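Side-chain contacts in ribosomal protein L11 methyltransferase (PDB 3GRZ), which probably uses S-adenosyl-L-methionine to trimethylate lysine on ribosomal protein L11, the chain here being the C-terminal, methyltransferase part of the enzyme: residues B[97-102]-B[111-116]; B[65-70]-B[116-121]; B[74-79]-B[104-109]; B[55-60]-B[126-131]. One frame throughout, in Å; residues are numbered along the deposited sequence.

Contact 1. Residues B[97-102]-B[111-116]; sequences TAAEEN and IALQKT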
loop_
_atom_site.group_PDB
_atom_site.type_symbol
_atom_site.label_atom_id
_atom_site.label_comp_id
_atom_site.label_asym_id
_atom_site.label_seq_id
_atom_site.Cartn_x
_atom_site.Cartn_y
_atom_site.Cartn_z
ATOM N N THR B 97 13.208 -22.851 -11.364
ATOM C CA THR B 97 13.493 -22.380 -12.730
ATOM C C THR B 97 12.857 -21.020 -13.023
ATOM O O THR B 97 13.536 -20.105 -13.506
ATOM C CB THR B 97 13.022 -23.422 -13.791
ATOM O OG1 THR B 97 13.694 -24.660 -13.560
ATOM C CG2 THR B 97 13.321 -22.958 -15.226
ATOM N N ALA B 98 11.560 -20.884 -12.736
ATOM C CA ALA B 98 10.856 -19.642 -13.023
ATOM C C ALA B 98 11.454 -18.462 -12.239
ATOM O O ALA B 98 11.730 -17.427 -12.826
ATOM C CB ALA B 98 9.359 -19.790 -12.749
ATOM N N ALA B 99 11.688 -18.647 -10.938
ATOM C CA ALA B 99 12.248 -17.583 -10.082
ATOM C C ALA B 99 13.612 -17.109 -10.567
ATOM O O ALA B 99 13.832 -15.904 -10.685
ATOM C CB ALA B 99 12.319 -18.022 -8.623
ATOM N N GLU B 100 14.505 -18.050 -10.886
ATOM C CA GLU B 100 15.829 -17.705 -11.419
ATOM C C GLU B 100 15.763 -16.983 -12.760
ATOM O O GLU B 100 16.417 -15.941 -12.942
ATOM C CB GLU B 100 16.731 -18.934 -11.541
ATOM C CG GLU B 100 18.173 -18.564 -11.909
ATOM C CD GLU B 100 19.121 -19.753 -11.998
ATOM O OE1 GLU B 100 18.668 -20.916 -12.059
ATOM O OE2 GLU B 100 20.342 -19.512 -12.016
ATOM N N GLU B 101 14.966 -17.522 -13.683
ATOM C CA GLU B 101 14.850 -16.954 -15.023
ATOM C C GLU B 101 14.139 -15.598 -15.027
ATOM O O GLU B 101 14.579 -14.674 -15.720
ATOM C CB GLU B 101 14.189 -17.953 -15.997
ATOM C CG GLU B 101 15.031 -19.239 -16.202
ATOM C CD GLU B 101 14.672 -20.065 -17.454
ATOM O OE1 GLU B 101 13.900 -19.589 -18.323
ATOM O OE2 GLU B 101 15.187 -21.204 -17.568
ATOM N N ASN B 102 13.050 -15.475 -14.257
ATOM C CA ASN B 102 12.380 -14.178 -14.084
ATOM C C ASN B 102 13.296 -13.154 -13.405
ATOM O O ASN B 102 13.339 -11.996 -13.832
ATOM C CB ASN B 102 11.040 -14.300 -13.349
ATOM C CG ASN B 102 9.940 -14.941 -14.205
ATOM O OD1 ASN B 102 9.894 -14.765 -15.420
ATOM N ND2 ASN B 102 9.040 -15.673 -13.557
ATOM N N ILE B 111 19.508 -13.318 -6.002
ATOM C CA ILE B 111 18.463 -13.860 -5.134
ATOM C C ILE B 111 18.798 -15.318 -4.812
ATOM O O ILE B 111 18.974 -16.125 -5.726
ATOM C CB ILE B 111 17.047 -13.738 -5.749
ATOM C CG1 ILE B 111 16.600 -12.268 -5.744
ATOM C CG2 ILE B 111 16.046 -14.604 -4.957
ATOM C CD1 ILE B 111 15.306 -11.966 -6.504
ATOM N N ALA B 112 18.901 -15.647 -3.526
ATOM C CA ALA B 112 19.156 -17.030 -3.106
ATOM C C ALA B 112 17.894 -17.864 -3.221
ATOM O O ALA B 112 16.805 -17.402 -2.891
ATOM C CB ALA B 112 19.689 -17.076 -1.686
ATOM N N LEU B 113 18.050 -19.099 -3.692
ATOM C CA LEU B 113 16.926 -20.000 -3.910
ATOM C C LEU B 113 17.116 -21.290 -3.133
ATOM O O LEU B 113 18.217 -21.834 -3.085
ATOM C CB LEU B 113 16.749 -20.305 -5.404
ATOM C CG LEU B 113 16.551 -19.108 -6.353
ATOM C CD1 LEU B 113 16.735 -19.528 -7.810
ATOM C CD2 LEU B 113 15.192 -18.468 -6.162
ATOM N N GLN B 114 16.050 -21.768 -2.504
ATOM C CA GLN B 114 16.115 -23.050 -1.830
ATOM C C GLN B 114 14.870 -23.862 -2.134
ATOM O O GLN B 114 13.742 -23.384 -1.969
ATOM C CB GLN B 114 16.335 -22.879 -0.328
ATOM C CG GLN B 114 16.597 -24.185 0.437
ATOM C CD GLN B 114 16.946 -23.935 1.891
ATOM O OE1 GLN B 114 17.267 -22.812 2.271
ATOM N NE2 GLN B 114 16.876 -24.973 2.711
ATOM N N LYS B 115 15.092 -25.081 -2.619
ATOM C CA LYS B 115 14.019 -26.012 -2.881
ATOM C C LYS B 115 13.703 -26.745 -1.592
ATOM O O LYS B 115 14.462 -27.619 -1.148
ATOM C CB LYS B 115 14.405 -26.985 -3.993
ATOM C CG LYS B 115 13.277 -27.875 -4.463
ATOM C CD LYS B 115 13.812 -28.936 -5.413
ATOM C CE LYS B 115 12.709 -29.834 -5.916
ATOM N NZ LYS B 115 12.182 -30.723 -4.854
ATOM N N THR B 116 12.584 -26.358 -0.989
ATOM C CA THR B 116 12.199 -26.819 0.338
ATOM C C THR B 116 10.744 -26.479 0.624
ATOM O O THR B 116 10.194 -25.529 0.064
ATOM C CB THR B 116 13.138 -26.271 1.475
ATOM O OG1 THR B 116 12.842 -26.958 2.691
ATOM C CG2 THR B 116 13.002 -24.741 1.691
#
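Leu113 leans from its strand against helix 93-105 and straddles two neighbouring residues of it, one methyl to each. Its CD2 meets the methyl of Ala99 at a slant, with Leu113 CD2 and Ala99 CB 3.8 Å apart. The other branch turns to the next residue along the helix, where Leu113 CD1 lies 3.8 Å from Glu100 CB and also comes near Glu100 N. The fork is aimed by the first torsion of Leu113, which sets CG opposite its own carbonyl carbon (chi1 -57°) and sends both methyls out from the strand to the helix.

Glu100 answers with the aliphatic root of its chain alone. With CG trans to the backbone N (chi1 -172°) and the chain extended beyond it, the carboxylate is carried off to the side of Leu113 and out to solvent, so that an acidic residue can sit at the border of an apolar patch.

The two segments belong to one beta-alpha-beta crossover of the Rossmann-like fold: strand 85-90, helix 93-105, then strand 112-115, which lies parallel to 85-90 at the border of the large sheet. Backbone bonds of Ala112 and Gln114 to Ala88 fix Leu113 in place beneath the helix, and the leucine also packs on Ala88 and Met96. Ala99, the buried member of the trio, has its side chain about 7 Å from that of Asp90, predicted to bind S-adenosyl-L-methionine. At the far end of the strand, Lys115 reaches back over Met96 and hydrogen-bonds through NZ to Ile91 O.

Contact 2. Residues B[65-70]-B[116-121]; sequences ADVGTG and TSLLAD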
loop_
_atom_site.group_PDB
_atom_site.type_symbol
_atom_site.label_atom_id
_atom_site.label_comp_id
_atom_site.label_asym_id
_atom_site.label_seq_id
_atom_site.Cartn_x
_atom_site.Cartn_y
_atom_site.Cartn_z
ATOM N N ALA B 65 12.648 -13.543 3.560
ATOM C CA ALA B 65 12.329 -14.869 3.028
ATOM C C ALA B 65 10.979 -14.788 2.340
ATOM O O ALA B 65 10.004 -14.352 2.948
ATOM C CB ALA B 65 12.295 -15.938 4.123
ATOM N N ASP B 66 10.940 -15.193 1.072
ATOM C CA ASP B 66 9.710 -15.294 0.301
ATOM C C ASP B 66 9.366 -16.767 0.178
ATOM O O ASP B 66 10.026 -17.514 -0.550
ATOM C CB ASP B 66 9.889 -14.649 -1.081
ATOM C CG ASP B 66 8.641 -14.775 -1.974
ATOM O OD1 ASP B 66 7.522 -15.015 -1.451
ATOM O OD2 ASP B 66 8.784 -14.632 -3.215
ATOM N N VAL B 67 8.329 -17.179 0.892
ATOM C CA VAL B 67 7.983 -18.589 1.028
ATOM C C VAL B 67 6.906 -18.943 0.015
ATOM O O VAL B 67 5.902 -18.245 -0.074
ATOM C CB VAL B 67 7.490 -18.898 2.472
ATOM C CG1 VAL B 67 7.103 -20.361 2.622
ATOM C CG2 VAL B 67 8.565 -18.541 3.488
ATOM N N GLY B 68 7.110 -20.024 -0.743
ATOM C CA GLY B 68 6.171 -20.401 -1.809
ATOM C C GLY B 68 6.283 -19.455 -2.987
ATOM O O GLY B 68 5.279 -19.007 -3.535
ATOM N N THR B 69 7.519 -19.160 -3.376
ATOM C CA THR B 69 7.824 -18.049 -4.284
ATOM C C THR B 69 7.149 -18.114 -5.674
ATOM O O THR B 69 6.916 -17.070 -6.301
ATOM C CB THR B 69 9.369 -17.836 -4.393
ATOM O OG1 THR B 69 9.653 -16.548 -4.942
ATOM C CG2 THR B 69 10.025 -18.903 -5.274
ATOM N N GLY B 70 6.817 -19.329 -6.129
ATOM C CA GLY B 70 6.159 -19.541 -7.427
ATOM C C GLY B 70 7.001 -19.007 -8.562
ATOM O O GLY B 70 8.079 -19.527 -8.850
ATOM N N THR B 116 12.584 -26.358 -0.989
ATOM C CA THR B 116 12.199 -26.819 0.338
ATOM C C THR B 116 10.744 -26.479 0.624
ATOM O O THR B 116 10.194 -25.529 0.064
ATOM C CB THR B 116 13.138 -26.271 1.475
ATOM O OG1 THR B 116 12.842 -26.958 2.691
ATOM C CG2 THR B 116 13.002 -24.741 1.691
ATOM N N SER B 117 10.135 -27.271 1.497
ATOM C CA SER B 117 8.770 -27.052 1.922
ATOM C C SER B 117 8.723 -26.094 3.112
ATOM O O SER B 117 9.274 -26.384 4.176
ATOM C CB SER B 117 8.108 -28.385 2.274
ATOM O OG SER B 117 6.743 -28.194 2.577
ATOM N N LEU B 118 8.058 -24.955 2.907
ATOM C CA LEU B 118 7.919 -23.889 3.906
ATOM C C LEU B 118 9.276 -23.394 4.366
ATOM O O LEU B 118 10.043 -22.888 3.552
ATOM C CB LEU B 118 7.005 -24.312 5.063
ATOM C CG LEU B 118 5.579 -24.620 4.587
ATOM C CD1 LEU B 118 4.751 -25.171 5.716
ATOM C CD2 LEU B 118 4.930 -23.378 3.984
ATOM N N LEU B 119 9.582 -23.542 5.652
ATOM C CA LEU B 119 10.891 -23.141 6.157
ATOM C C LEU B 119 11.672 -24.300 6.773
ATOM O O LEU B 119 12.559 -24.069 7.606
ATOM C CB LEU B 119 10.769 -21.973 7.150
ATOM C CG LEU B 119 10.318 -20.621 6.580
ATOM C CD1 LEU B 119 9.881 -19.690 7.697
ATOM C CD2 LEU B 119 11.388 -19.972 5.704
ATOM N N ALA B 120 11.356 -25.518 6.328
ATOM C CA ALA B 120 12.120 -26.708 6.689
ATOM C C ALA B 120 13.545 -26.558 6.184
ATOM O O ALA B 120 13.777 -26.226 5.016
ATOM C CB ALA B 120 11.476 -27.970 6.112
ATOM N N ASP B 121 14.496 -26.741 7.093
ATOM C CA ASP B 121 15.903 -26.740 6.733
ATOM C C ASP B 121 16.412 -25.359 6.316
ATOM O O ASP B 121 17.479 -25.244 5.696
ATOM C CB ASP B 121 16.165 -27.781 5.638
ATOM C CG ASP B 121 15.944 -29.205 6.126
ATOM O OD1 ASP B 121 16.720 -29.670 6.990
ATOM O OD2 ASP B 121 14.989 -29.857 5.647
#
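Val67 meets Leu118 and Leu119 with no flat side chain between them; the planar group of this neighbourhood, the Asp66 carboxylate, is turned to the other side of the strand. There Thr69 OG1 donates to Asp66 OD2 over 2.7 Å, arriving from above the carboxylate plane, 53° out of it. On the apolar side the two methyls of Val67 divide the work. CG1, opposite the backbone N (chi1 179°), presses on the backbone of the loop, 3.8 Å from Leu118 CA, and touches Leu118 CD2 as well. CG2 takes Leu119, whose side chain crosses that of Val67 at about a right angle, with Val67 CG2 and Leu119 CD2 3.9 Å apart. That same leucine methyl reaches on to Ala65 CB, at a looser 4.4 Å. Cut back to alanine, Val67 would probably leave Leu118 and Leu119 without their main support on the strand and open a gap beneath the turn. Residues 117-120 form a type II' turn, which explains the positive phi of Leu118, and Gln144 of helix 135-145 bonds through OE1 to Leu119 N. Strand 63-67 then runs into Gly68, predicted to bind S-adenosyl-L-methionine, and the glycine-rich sequence from Asp66 to Gly70 is consistent with motif I, the cofactor-binding loop after the first strand of Rossmann-like methyltransferases.

Contact 3. Residues B[74-79]-B[104-109]; sequences LAIAAH and ALNGIY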
loop_
_atom_site.group_PDB
_atom_site.type_symbol
_atom_site.label_atom_id
_atom_site.label_comp_id
_atom_site.label_asym_id
_atom_site.label_seq_id
_atom_site.Cartn_x
_atom_site.Cartn_y
_atom_site.Cartn_z
ATOM N N LEU B 74 7.389 -11.758 -5.884
ATOM C CA LEU B 74 7.563 -11.039 -4.624
ATOM C C LEU B 74 9.028 -10.959 -4.187
ATOM O O LEU B 74 9.460 -9.927 -3.669
ATOM C CB LEU B 74 6.686 -11.625 -3.523
ATOM C CG LEU B 74 5.166 -11.681 -3.748
ATOM C CD1 LEU B 74 4.478 -12.301 -2.543
ATOM C CD2 LEU B 74 4.570 -10.307 -4.072
ATOM N N ALA B 75 9.799 -12.024 -4.426
ATOM C CA ALA B 75 11.247 -11.998 -4.151
ATOM C C ALA B 75 11.922 -10.922 -4.998
ATOM O O ALA B 75 12.744 -10.155 -4.500
ATOM C CB ALA B 75 11.882 -13.372 -4.411
ATOM N N ILE B 76 11.542 -10.852 -6.269
ATOM C CA ILE B 76 12.093 -9.851 -7.193
ATOM C C ILE B 76 11.722 -8.415 -6.771
ATOM O O ILE B 76 12.560 -7.526 -6.759
ATOM C CB ILE B 76 11.631 -10.137 -8.648
ATOM C CG1 ILE B 76 12.308 -11.419 -9.161
ATOM C CG2 ILE B 76 11.934 -8.950 -9.598
ATOM C CD1 ILE B 76 11.555 -12.077 -10.336
ATOM N N ALA B 77 10.458 -8.209 -6.436
ATOM C CA ALA B 77 9.985 -6.914 -5.985
ATOM C C ALA B 77 10.664 -6.475 -4.693
ATOM O O ALA B 77 11.051 -5.320 -4.565
ATOM C CB ALA B 77 8.511 -6.966 -5.791
ATOM N N ALA B 78 10.824 -7.404 -3.753
ATOM C CA ALA B 78 11.533 -7.112 -2.512
ATOM C C ALA B 78 12.963 -6.668 -2.793
ATOM O O ALA B 78 13.432 -5.698 -2.194
ATOM C CB ALA B 78 11.514 -8.329 -1.575
ATOM N N HIS B 79 13.640 -7.360 -3.723
ATOM C CA HIS B 79 15.030 -7.025 -4.092
ATOM C C HIS B 79 15.101 -5.606 -4.650
ATOM O O HIS B 79 15.958 -4.813 -4.252
ATOM C CB HIS B 79 15.593 -8.044 -5.100
ATOM C CG HIS B 79 17.033 -7.830 -5.445
ATOM N ND1 HIS B 79 17.447 -6.914 -6.392
ATOM C CD2 HIS B 79 18.157 -8.420 -4.977
ATOM C CE1 HIS B 79 18.764 -6.941 -6.482
ATOM N NE2 HIS B 79 19.219 -7.848 -5.637
ATOM N N ALA B 104 16.583 -13.026 -13.618
ATOM C CA ALA B 104 17.554 -12.729 -14.670
ATOM C C ALA B 104 16.990 -11.781 -15.725
ATOM O O ALA B 104 17.700 -10.889 -16.190
ATOM C CB ALA B 104 18.042 -14.025 -15.320
ATOM N N LEU B 105 15.716 -11.960 -16.090
ATOM C CA LEU B 105 15.032 -11.016 -17.005
ATOM C C LEU B 105 15.013 -9.602 -16.459
ATOM O O LEU B 105 14.887 -8.629 -17.214
ATOM C CB LEU B 105 13.586 -11.444 -17.290
ATOM C CG LEU B 105 13.329 -12.644 -18.205
ATOM C CD1 LEU B 105 11.857 -13.030 -18.101
ATOM C CD2 LEU B 105 13.765 -12.374 -19.677
ATOM N N ASN B 106 15.123 -9.479 -15.137
ATOM C CA ASN B 106 15.134 -8.167 -14.519
ATOM C C ASN B 106 16.528 -7.739 -14.076
ATOM O O ASN B 106 16.676 -6.769 -13.340
ATOM C CB ASN B 106 14.113 -8.130 -13.376
ATOM C CG ASN B 106 12.687 -8.240 -13.887
ATOM O OD1 ASN B 106 12.156 -7.298 -14.470
ATOM N ND2 ASN B 106 12.079 -9.406 -13.709
ATOM N N GLY B 107 17.539 -8.482 -14.532
ATOM C CA GLY B 107 18.944 -8.173 -14.274
ATOM C C GLY B 107 19.386 -8.471 -12.855
ATOM O O GLY B 107 20.312 -7.841 -12.354
ATOM N N ILE B 108 18.729 -9.437 -12.217
ATOM C CA ILE B 108 19.002 -9.800 -10.828
ATOM C C ILE B 108 19.538 -11.214 -10.796
ATOM O O ILE B 108 18.872 -12.132 -11.278
ATOM C CB ILE B 108 17.715 -9.713 -9.932
ATOM C CG1 ILE B 108 17.180 -8.275 -9.868
ATOM C CG2 ILE B 108 17.986 -10.224 -8.510
ATOM C CD1 ILE B 108 15.720 -8.183 -9.353
ATOM N N TYR B 109 20.725 -11.383 -10.209
ATOM C CA TYR B 109 21.436 -12.670 -10.222
ATOM C C TYR B 109 21.780 -13.161 -8.820
ATOM O O TYR B 109 22.262 -14.282 -8.656
ATOM C CB TYR B 109 22.676 -12.600 -11.136
ATOM C CG TYR B 109 22.295 -12.263 -12.565
ATOM C CD1 TYR B 109 21.846 -13.262 -13.440
ATOM C CD2 TYR B 109 22.320 -10.947 -13.027
ATOM C CE1 TYR B 109 21.462 -12.961 -14.732
ATOM C CE2 TYR B 109 21.934 -10.637 -14.338
ATOM C CZ TYR B 109 21.502 -11.651 -15.174
ATOM O OH TYR B 109 21.111 -11.369 -16.464
#
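In this Rossmann-like domain helix 73-80 packs beside the end of helix 93-105, and Ile108, which closes a Schellman motif through its N to Ala103 O, fills the junction. The motif, with Gly107 as its C-prime residue, stops the helix and turns the chain so that Ile108 faces its neighbour. Ile76 and His79, one helical turn apart, receive it. Ile108 CD1 lies 3.9 Å from Ile76 CG2, while the CG2 branch covers the imidazole and CG1 and CD1 lie beside its ND1 rim. Asn106 adds an amide flank: its ND2 approaches Ile76 CG2 at 4.1 Å, but its polar end is engaged elsewhere, OD1 with Arg32 N and ND2 with Asn102 O. A chi1 of -176° at His79 swings the ring away from the backbone N and out to Ile108. The ring's NE2 makes a weak bond to Asp110 OD1. With a serine at His79, Ile108 is likely to lose its cover on that side and Asp110 this partner. The ring is met squarely, in a CH-pi contact: Ile108 CG2 stands over its centre, 3.8 Å from the centroid of the His79 ring and only 2° off the normal, while Ile108 CD1 sits 3.7 Å from His79 ND1.

Contact 4. Residues B[55-60]-B[126-131]; sequences ERAMVK and FDLIVA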
loop_
_atom_site.group_PDB
_atom_site.type_symbol
_atom_site.label_atom_id
_atom_site.label_comp_id
_atom_site.label_asym_id
_atom_site.label_seq_id
_atom_site.Cartn_x
_atom_site.Cartn_y
_atom_site.Cartn_z
ATOM N N GLU B 55 5.712 -2.738 0.449
ATOM C CA GLU B 55 5.910 -1.295 0.304
ATOM C C GLU B 55 5.805 -0.590 1.671
ATOM O O GLU B 55 6.578 0.316 1.967
ATOM C CB GLU B 55 4.890 -0.726 -0.702
ATOM C CG GLU B 55 4.792 0.805 -0.781
ATOM C CD GLU B 55 5.946 1.449 -1.538
ATOM O OE1 GLU B 55 6.646 0.740 -2.294
ATOM O OE2 GLU B 55 6.159 2.674 -1.379
ATOM N N ARG B 56 4.873 -1.053 2.502
ATOM C CA ARG B 56 4.680 -0.512 3.834
ATOM C C ARG B 56 5.851 -0.869 4.738
ATOM O O ARG B 56 6.358 -0.007 5.463
ATOM C CB ARG B 56 3.354 -1.015 4.408
ATOM C CG ARG B 56 3.074 -0.651 5.854
ATOM C CD ARG B 56 1.801 -1.350 6.321
ATOM N NE ARG B 56 1.566 -1.202 7.749
ATOM C CZ ARG B 56 2.099 -1.982 8.686
ATOM N NH1 ARG B 56 1.833 -1.765 9.968
ATOM N NH2 ARG B 56 2.910 -2.967 8.350
ATOM N N ALA B 57 6.280 -2.132 4.686
ATOM C CA ALA B 57 7.303 -2.640 5.606
ATOM C C ALA B 57 8.721 -2.165 5.286
ATOM O O ALA B 57 9.531 -2.015 6.191
ATOM C CB ALA B 57 7.264 -4.180 5.681
ATOM N N MET B 58 9.030 -1.928 4.007
ATOM C CA MET B 58 10.423 -1.690 3.609
ATOM C C MET B 58 10.845 -0.243 3.801
ATOM O O MET B 58 11.117 0.463 2.836
ATOM C CB MET B 58 10.714 -2.189 2.167
ATOM C CG MET B 58 12.215 -2.471 1.868
ATOM S SD MET B 58 12.925 -4.020 2.526
ATOM C CE MET B 58 12.205 -5.200 1.369
ATOM N N VAL B 59 10.928 0.184 5.061
ATOM C CA VAL B 59 11.404 1.538 5.409
ATOM C C VAL B 59 12.933 1.626 5.502
ATOM O O VAL B 59 13.503 2.726 5.468
ATOM C CB VAL B 59 10.772 2.046 6.745
ATOM C CG1 VAL B 59 9.249 2.127 6.612
ATOM C CG2 VAL B 59 11.181 1.117 7.931
ATOM N N LYS B 60 13.578 0.463 5.616
ATOM C CA LYS B 60 15.035 0.329 5.580
ATOM C C LYS B 60 15.312 -1.053 4.944
ATOM O O LYS B 60 14.376 -1.854 4.836
ATOM C CB LYS B 60 15.606 0.417 7.001
ATOM C CG LYS B 60 15.224 -0.756 7.897
ATOM C CD LYS B 60 15.798 -0.606 9.305
ATOM C CE LYS B 60 15.485 -1.823 10.136
ATOM N NZ LYS B 60 16.036 -1.702 11.517
ATOM N N PHE B 126 15.023 -13.932 9.701
ATOM C CA PHE B 126 14.765 -12.847 8.758
ATOM C C PHE B 126 14.025 -11.696 9.425
ATOM O O PHE B 126 13.329 -11.897 10.419
ATOM C CB PHE B 126 13.953 -13.388 7.561
ATOM C CG PHE B 126 14.573 -14.609 6.908
ATOM C CD1 PHE B 126 15.544 -14.464 5.913
ATOM C CD2 PHE B 126 14.222 -15.897 7.323
ATOM C CE1 PHE B 126 16.142 -15.584 5.326
ATOM C CE2 PHE B 126 14.821 -17.025 6.753
ATOM C CZ PHE B 126 15.770 -16.872 5.748
ATOM N N ASP B 127 14.181 -10.495 8.871
ATOM C CA ASP B 127 13.396 -9.322 9.301
ATOM C C ASP B 127 11.984 -9.349 8.734
ATOM O O ASP B 127 11.078 -8.747 9.295
ATOM C CB ASP B 127 14.047 -8.045 8.800
ATOM C CG ASP B 127 15.424 -7.825 9.384
ATOM O OD1 ASP B 127 15.605 -8.055 10.597
ATOM O OD2 ASP B 127 16.319 -7.406 8.632
ATOM N N LEU B 128 11.827 -10.001 7.585
ATOM C CA LEU B 128 10.566 -10.000 6.856
ATOM C C LEU B 128 10.312 -11.361 6.202
ATOM O O LEU B 128 11.111 -11.839 5.398
ATOM C CB LEU B 128 10.544 -8.860 5.833
ATOM C CG LEU B 128 9.247 -8.650 5.047
ATOM C CD1 LEU B 128 8.199 -8.034 5.952
ATOM C CD2 LEU B 128 9.502 -7.751 3.845
ATOM N N ILE B 129 9.214 -12.002 6.582
ATOM C CA ILE B 129 8.821 -13.249 5.952
ATOM C C ILE B 129 7.543 -12.975 5.157
ATOM O O ILE B 129 6.582 -12.437 5.696
ATOM C CB ILE B 129 8.640 -14.398 6.989
ATOM C CG1 ILE B 129 9.980 -14.683 7.689
ATOM C CG2 ILE B 129 8.082 -15.654 6.303
ATOM C CD1 ILE B 129 9.935 -15.755 8.773
ATOM N N VAL B 130 7.559 -13.300 3.863
ATOM C CA VAL B 130 6.437 -13.009 2.971
ATOM C C VAL B 130 5.935 -14.331 2.409
ATOM O O VAL B 130 6.742 -15.195 2.040
ATOM C CB VAL B 130 6.847 -12.061 1.790
ATOM C CG1 VAL B 130 5.649 -11.714 0.941
ATOM C CG2 VAL B 130 7.494 -10.782 2.304
ATOM N N ALA B 131 4.613 -14.501 2.353
ATOM C CA ALA B 131 4.020 -15.742 1.839
ATOM C C ALA B 131 2.661 -15.482 1.210
ATOM O O ALA B 131 1.713 -15.146 1.912
ATOM C CB ALA B 131 3.896 -16.779 2.958
#
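Leu128 points its forked end at the end of helix 44-57, where Ala57 and, just past the helix, Met58 receive one methyl each. The closer of the two contacts is methyl to methyl, Leu128 CD1 to Ala57 CB at 4.0 Å. The second is loose: Met58 CE stands 4.5 Å from Leu128 CD2. In Leu128 a chi1 of -176° carries CG to the far side of the backbone N and lifts the fork off the strand to the helix, whereas Met58 is folded back on itself, its second and third torsions both near 75°, and this bend brings its terminal methyl round to the leucine.

Met58 sits just where the helix ends: it is the first residue to leave helical geometry and the centre of an inverse gamma turn, in which Val59 N bonds to Ala57 O over 2.8 Å. Its side chain also rests on Val64 and Ala83, and Phe25 of the second subunit packs against it. Leu128 is fixed from the sheet, by backbone bonds to Thr63 and Ala65 and by the side chains of Val64, Gln154 and Ile156, while at the corner before it Asp127 N bonds to Thr63 OG1.

Nearby, Glu55 OE2 is hydrogen-bonded to His11 ND1 of the second subunit, so the helix end lies at the dimer interface. Away from the residues predicted to bind the cofactor, this is layer packing of a Rossmann-like alpha/beta fold: the helix preceding strand 63-67 laid on the neighbouring parallel strand 126-132.

Overall arrangement
All four contacts are built on or around the seven-stranded sheet. Contacts 2 and 4 sit on adjacent strands of it, joined where Val67 N meets Val130 O at 2.8 Å, although their centres are 16 Å apart. Contacts 1 and 3 share helix 93-105, and Ile111 CD1 of contact 1 packs 3.7 Å from Ala75 O of contact 3. Contact 4, its centre 19 Å from that of contact 1, encloses the other three along the chain. The predicted cofactor site lies nearest contact 2, which contains Gly68; the side chain of Val67 is about 8 Å from that of Asp90 and about 9 Å from that of Asn132.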